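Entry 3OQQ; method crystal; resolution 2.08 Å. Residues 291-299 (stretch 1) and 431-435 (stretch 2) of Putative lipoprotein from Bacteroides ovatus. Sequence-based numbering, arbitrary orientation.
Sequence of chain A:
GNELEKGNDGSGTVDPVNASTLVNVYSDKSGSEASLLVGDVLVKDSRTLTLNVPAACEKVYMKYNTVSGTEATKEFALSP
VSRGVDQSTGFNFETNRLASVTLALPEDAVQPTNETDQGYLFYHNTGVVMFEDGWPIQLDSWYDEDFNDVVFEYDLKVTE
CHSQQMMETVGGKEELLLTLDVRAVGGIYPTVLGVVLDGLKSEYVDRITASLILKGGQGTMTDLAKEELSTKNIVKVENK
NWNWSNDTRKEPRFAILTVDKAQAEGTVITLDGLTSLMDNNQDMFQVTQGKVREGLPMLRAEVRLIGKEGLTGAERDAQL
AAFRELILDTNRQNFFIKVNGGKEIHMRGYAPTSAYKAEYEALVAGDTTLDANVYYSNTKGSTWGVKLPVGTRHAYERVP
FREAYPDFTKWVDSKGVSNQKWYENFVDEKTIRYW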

# COMPACT_ATOMS: atom_id res chain seq x y z
N LYS A 291 -12.32 23.78 -5.01
CA LYS A 291 -12.97 23.18 -3.84
C LYS A 291 -12.01 22.30 -3.03
O LYS A 291 -12.37 21.83 -1.94
CB LYS A 291 -14.22 22.36 -4.26
CG LYS A 291 -15.19 23.08 -5.23
CD LYS A 291 -15.81 24.31 -4.58
CE LYS A 291 -16.77 25.03 -5.49
NZ LYS A 291 -17.49 26.09 -4.74
N VAL A 292 -10.77 22.09 -3.53
CA VAL A 292 -9.79 21.26 -2.81
C VAL A 292 -9.37 22.00 -1.51
O VAL A 292 -9.09 23.20 -1.55
CB VAL A 292 -8.58 20.89 -3.70
CG1 VAL A 292 -7.57 20.02 -2.94
CG2 VAL A 292 -9.03 20.19 -4.98
N ARG A 293 -9.37 21.30 -0.38
CA ARG A 293 -9.04 21.89 0.91
C ARG A 293 -7.55 21.71 1.14
O ARG A 293 -7.06 20.59 1.30
CB ARG A 293 -9.89 21.26 2.02
CG ARG A 293 -11.39 21.40 1.73
CD ARG A 293 -12.24 20.52 2.64
NE ARG A 293 -12.13 21.01 4.01
CZ ARG A 293 -12.69 20.43 5.06
NH1 ARG A 293 -13.44 19.34 4.91
NH2 ARG A 293 -12.52 20.94 6.27
N GLU A 294 -6.84 22.85 1.11
CA GLU A 294 -5.39 22.93 1.21
C GLU A 294 -4.88 22.48 2.56
O GLU A 294 -5.35 22.96 3.58
CB GLU A 294 -4.93 24.38 0.91
CG GLU A 294 -5.24 24.84 -0.49
CD GLU A 294 -4.75 23.95 -1.62
OE1 GLU A 294 -3.61 23.45 -1.53
OE2 GLU A 294 -5.49 23.79 -2.62
N GLY A 295 -3.90 21.56 2.55
CA GLY A 295 -3.26 21.03 3.75
C GLY A 295 -4.18 20.30 4.72
O GLY A 295 -3.87 20.21 5.90
N LEU A 296 -5.31 19.78 4.22
CA LEU A 296 -6.30 19.10 5.03
C LEU A 296 -5.71 17.79 5.59
O LEU A 296 -5.27 16.95 4.79
CB LEU A 296 -7.61 18.83 4.25
CG LEU A 296 -8.81 18.37 5.11
CD1 LEU A 296 -9.31 19.50 6.03
CD2 LEU A 296 -9.92 17.78 4.28
N PRO A 297 -5.66 17.61 6.94
CA PRO A 297 -5.17 16.33 7.50
C PRO A 297 -5.93 15.14 6.86
O PRO A 297 -7.13 15.24 6.57
CB PRO A 297 -5.47 16.45 9.00
CG PRO A 297 -5.49 17.98 9.27
CD PRO A 297 -6.13 18.52 8.01
N MSE A 298 -5.21 14.05 6.59
CA MSE A 298 -5.82 12.91 5.93
C MSE A 298 -6.45 11.95 6.91
O MSE A 298 -5.89 11.73 7.97
CB MSE A 298 -4.78 12.17 5.08
CG MSE A 298 -4.39 12.94 3.83
SE MSE A 298 -3.16 11.92 2.70
CE MSE A 298 -2.44 13.47 1.70
N LEU A 299 -7.63 11.39 6.56
CA LEU A 299 -8.25 10.34 7.40
C LEU A 299 -7.36 9.09 7.27
O LEU A 299 -7.10 8.63 6.16
CB LEU A 299 -9.71 10.05 7.01
CG LEU A 299 -10.40 8.80 7.64
CD1 LEU A 299 -10.44 8.89 9.19
CD2 LEU A 299 -11.83 8.65 7.13
N THR A 431 -3.95 17.66 -12.63
CA THR A 431 -3.75 16.85 -11.44
C THR A 431 -3.76 17.69 -10.19
O THR A 431 -3.57 18.90 -10.25
CB THR A 431 -2.47 16.02 -11.53
OG1 THR A 431 -1.34 16.88 -11.80
CG2 THR A 431 -2.58 14.89 -12.55
N ILE A 432 -3.95 17.02 -9.05
CA ILE A 432 -4.03 17.63 -7.72
C ILE A 432 -2.93 17.15 -6.81
O ILE A 432 -2.61 15.96 -6.76
CB ILE A 432 -5.40 17.28 -7.08
CG1 ILE A 432 -6.55 17.77 -7.94
CG2 ILE A 432 -5.54 17.73 -5.59
CD1 ILE A 432 -7.90 17.18 -7.59
N ARG A 433 -2.42 18.09 -6.02
CA ARG A 433 -1.55 17.96 -4.86
C ARG A 433 -2.01 19.02 -3.86
O ARG A 433 -2.02 20.20 -4.20
CB ARG A 433 -0.07 18.12 -5.23
CG ARG A 433 0.86 17.94 -4.03
CD ARG A 433 1.82 16.79 -4.21
NE ARG A 433 2.95 16.88 -3.29
N TYR A 434 -2.47 18.61 -2.67
CA TYR A 434 -2.87 19.57 -1.62
C TYR A 434 -2.04 19.40 -0.35
O TYR A 434 -2.25 20.15 0.62
CB TYR A 434 -4.38 19.45 -1.29
CG TYR A 434 -4.84 18.12 -0.72
CD1 TYR A 434 -4.85 17.90 0.66
CD2 TYR A 434 -5.35 17.12 -1.54
CE1 TYR A 434 -5.31 16.70 1.20
CE2 TYR A 434 -5.82 15.90 -1.01
CZ TYR A 434 -5.83 15.72 0.37
OH TYR A 434 -6.32 14.57 0.93
N TRP A 435 -1.11 18.43 -0.36
CA TRP A 435 -0.26 18.01 0.76
C TRP A 435 1.23 18.27 0.48
O TRP A 435 1.62 18.39 -0.70
CB TRP A 435 -0.49 16.49 1.06
CG TRP A 435 -0.06 15.58 -0.07
CD1 TRP A 435 1.14 14.92 -0.18
CD2 TRP A 435 -0.79 15.29 -1.27
NE1 TRP A 435 1.20 14.24 -1.37
CE2 TRP A 435 0.04 14.45 -2.07
CE3 TRP A 435 -2.06 15.64 -1.75
CZ2 TRP A 435 -0.36 14.00 -3.34
CZ3 TRP A 435 -2.44 15.22 -3.01
CH2 TRP A 435 -1.59 14.43 -3.81
OXT TRP A 435 2.02 18.30 1.45
O HOH W 1 -1.80 22.85 -3.17
O HOH W 2 -7.79 14.82 3.39

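What does Val292 contribute at the start of the contact? Its CA-to-CB bond points toward the C-terminal stretch, and its CG1 methyl lies 3.6 Å from Tyr434 CB and 4.0 Å from Ile432 CG2. The CA-to-CB bonds of Ile432 and Tyr434 both point toward the first stretch, and this one methyl meets both side chains in a small apolar cluster. Arg293 takes little part through its side chain, whose end leads away; its carbonyl O instead comes within 3.5 Å of Tyr434 CD1.

How do the two backbones join? Arg293 to Leu296 form a type II beta turn, closed by a weak bond from Leu296 N to Arg293 O at 3.5 Å. Within the turn, Glu294 starts away from the partner, but its end comes nearer, and a water donates both to Glu294 OE1 (2.5 Å) and to Arg433 O (2.9 Å), bridging a carboxylate and a carbonyl that do not bond directly. The turn leaves Gly295 N free to donate to Tyr434 O, 2.9 Å away, in the one direct hydrogen bond between the stretches. Gly295 has a positive phi of 62°, which favours glycine.

What lies around the Tyr434 ring from the end of the turn onward? Leu296 O lies at the ring edge, 3.6 Å from Tyr434 CE1, while Leu296 CB makes a looser apolar approach of 4.4 Å to the same carbon. At the phenol end, a second water donates to Tyr434 OH at 2.9 Å and to Pro297 O at 3.3 Å, linking side chain to backbone.

Why does Met298 reach both aromatic residues? Its CA-to-CB bond points sideways, but the extended end of this selenomethionine comes nearer, bringing CE to 3.6 Å from Trp435 CG and 4.3 Å from Tyr434 CZ. The terminal methyl thus gives both rings an apolar neighbour.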